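PDB 3BPD: DUF211 domain-containing protein from Archaeoglobus fulgidus DSM 4304, which is of unknown function but binds magnesium ions and assembles into a heptamer of small alpha+beta subunits. Local coordinates for residues F[58-62]-F[63-67]. The protein carries 1 engineered substitution. Residues are numbered along the deposited sequence; the frame is centred on the assembly and turned at random.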
loop_
_atom_site.group_PDB
_atom_site.type_symbol
_atom_site.label_atom_id
_atom_site.label_comp_id
_atom_site.label_asym_id
_atom_site.label_seq_id
_atom_site.Cartn_x
_atom_site.Cartn_y
_atom_site.Cartn_z
ATOM N N ASN F 58 -11.719 23.658 -5.040
ATOM C CA ASN F 58 -12.030 23.855 -6.456
ATOM C C ASN F 58 -11.716 25.253 -6.948
ATOM O O ASN F 58 -12.004 26.235 -6.272
ATOM C CB ASN F 58 -13.496 23.591 -6.740
ATOM C CG ASN F 58 -13.797 23.629 -8.215
ATOM O OD1 ASN F 58 -14.952 23.730 -8.625
ATOM N ND2 ASN F 58 -12.752 23.542 -9.031
ATOM N N ASN F 59 -11.118 25.345 -8.126
ATOM C CA ASN F 59 -10.800 26.639 -8.707
ATOM C C ASN F 59 -10.209 27.594 -7.661
ATOM O O ASN F 59 -10.644 28.738 -7.529
ATOM C CB ASN F 59 -12.079 27.227 -9.309
ATOM C CG ASN F 59 -11.802 28.312 -10.325
ATOM O OD1 ASN F 59 -11.030 28.112 -11.259
ATOM N ND2 ASN F 59 -12.440 29.468 -10.153
ATOM N N LEU F 60 -9.210 27.118 -6.926
ATOM C CA LEU F 60 -8.569 27.912 -5.883
ATOM C C LEU F 60 -7.894 29.163 -6.415
ATOM O O LEU F 60 -7.358 29.169 -7.516
ATOM C CB LEU F 60 -7.512 27.083 -5.149
ATOM C CG LEU F 60 -7.840 25.749 -4.477
ATOM C CD1 LEU F 60 -6.569 25.258 -3.809
ATOM C CD2 LEU F 60 -8.953 25.892 -3.443
ATOM N N ASP F 61 -7.905 30.218 -5.609
ATOM C CA ASP F 61 -7.269 31.487 -5.959
ATOM C C ASP F 61 -5.919 31.588 -5.228
ATOM O O ASP F 61 -5.859 31.950 -4.054
ATOM C CB ASP F 61 -8.196 32.644 -5.557
ATOM C CG ASP F 61 -7.553 34.006 -5.727
ATOM O OD1 ASP F 61 -8.304 35.007 -5.715
ATOM O OD2 ASP F 61 -6.311 34.090 -5.861
ATOM N N TYR F 62 -4.837 31.276 -5.931
ATOM C CA TYR F 62 -3.510 31.316 -5.331
ATOM C C TYR F 62 -3.178 32.608 -4.588
ATOM O O TYR F 62 -2.731 32.568 -3.441
ATOM C CB TYR F 62 -2.424 31.047 -6.379
ATOM C CG TYR F 62 -1.052 30.985 -5.759
ATOM C CD1 TYR F 62 -0.715 29.975 -4.850
ATOM C CD2 TYR F 62 -0.102 31.956 -6.042
ATOM C CE1 TYR F 62 0.538 29.944 -4.240
ATOM C CE2 TYR F 62 1.151 31.939 -5.442
ATOM C CZ TYR F 62 1.468 30.932 -4.543
ATOM O OH TYR F 62 2.718 30.940 -3.960
ATOM N N GLU F 63 -3.374 33.752 -5.231
ATOM C CA GLU F 63 -3.079 35.022 -4.576
ATOM C C GLU F 63 -3.813 35.114 -3.234
ATOM O O GLU F 63 -3.216 35.429 -2.206
ATOM C CB GLU F 63 -3.478 36.200 -5.478
ATOM C CG GLU F 63 -2.691 36.309 -6.805
ATOM C CD GLU F 63 -1.173 36.515 -6.631
ATOM O OE1 GLU F 63 -0.763 37.439 -5.889
ATOM O OE2 GLU F 63 -0.398 35.753 -7.259
ATOM N N GLN F 64 -5.108 34.831 -3.249
ATOM C CA GLN F 64 -5.892 34.879 -2.029
ATOM C C GLN F 64 -5.287 33.968 -0.957
ATOM O O GLN F 64 -5.166 34.366 0.200
ATOM C CB GLN F 64 -7.338 34.465 -2.309
ATOM C CG GLN F 64 -8.241 34.564 -1.091
ATOM C CD GLN F 64 -9.632 34.026 -1.355
ATOM O OE1 GLN F 64 -9.786 32.937 -1.908
ATOM N NE2 GLN F 64 -10.655 34.778 -0.947
ATOM N N ILE F 65 -4.911 32.750 -1.334
ATOM C CA ILE F 65 -4.317 31.819 -0.383
ATOM C C ILE F 65 -2.987 32.366 0.123
ATOM O O ILE F 65 -2.679 32.278 1.317
ATOM C CB ILE F 65 -4.099 30.430 -1.017
ATOM C CG1 ILE F 65 -5.453 29.750 -1.233
ATOM C CG2 ILE F 65 -3.217 29.578 -0.121
ATOM C CD1 ILE F 65 -5.396 28.444 -1.987
ATOM N N LYS F 66 -2.206 32.940 -0.787
ATOM C CA LYS F 66 -0.917 33.519 -0.429
ATOM C C LYS F 66 -1.174 34.701 0.512
ATOM O O LYS F 66 -0.429 34.945 1.466
ATOM C CB LYS F 66 -0.184 33.995 -1.693
ATOM C CG LYS F 66 1.165 34.640 -1.415
ATOM C CD LYS F 66 1.811 35.195 -2.675
ATOM C CE LYS F 66 3.042 36.029 -2.308
ATOM N NZ LYS F 66 3.812 36.587 -3.464
ATOM N N GLY F 67 -2.251 35.421 0.231
ATOM C CA GLY F 67 -2.601 36.556 1.049
ATOM C C GLY F 67 -2.764 36.136 2.488
ATOM O O GLY F 67 -2.127 36.710 3.367
#
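Tyr62 O receives the backbone N-H of Lys66, with 2.7 Å between Tyr62 O and Lys66 N and an N-H...O angle of 161°, and Lys66 CB lies over one face of the Tyr62 ring. That ring continues onto Leu6 and Leu9 of strand 6-16, onto Ile76 and Val79 of strand 75-85, and onto Ile22 of a neighbouring subunit. One residue earlier, Asp61 OD2 accepts the amide of Gln64 at the start of the helix, with 3.0 Å between OD2 and Gln64 N and an almost straight N-H...O angle of 176°. The donor reaches the oxygen from above the carboxylate plane. Asp61 CG stands opposite the backbone N (chi1 173°), which folds the carboxylate back over the first turn, and CG also rests 3.5 Å from Gln64 CB. The two side chains run roughly perpendicular to each other. A negative group at this helix end would probably be favoured by the helix dipole. The first backbone bond of the helix runs 3.0 Å from Ile65 N to Asp61 O. On the buried side, Ile65 CD1 meets Leu60 CD1 at 3.9 Å, and both side chains pack against Ile55 of strand 48-57. The Asp61 N-cap, together with the hydrophobic staple between Leu60 (N') and Ile65 (N4), thus starts helix 62-71, the second helix of a ferredoxin-like alpha+beta fold.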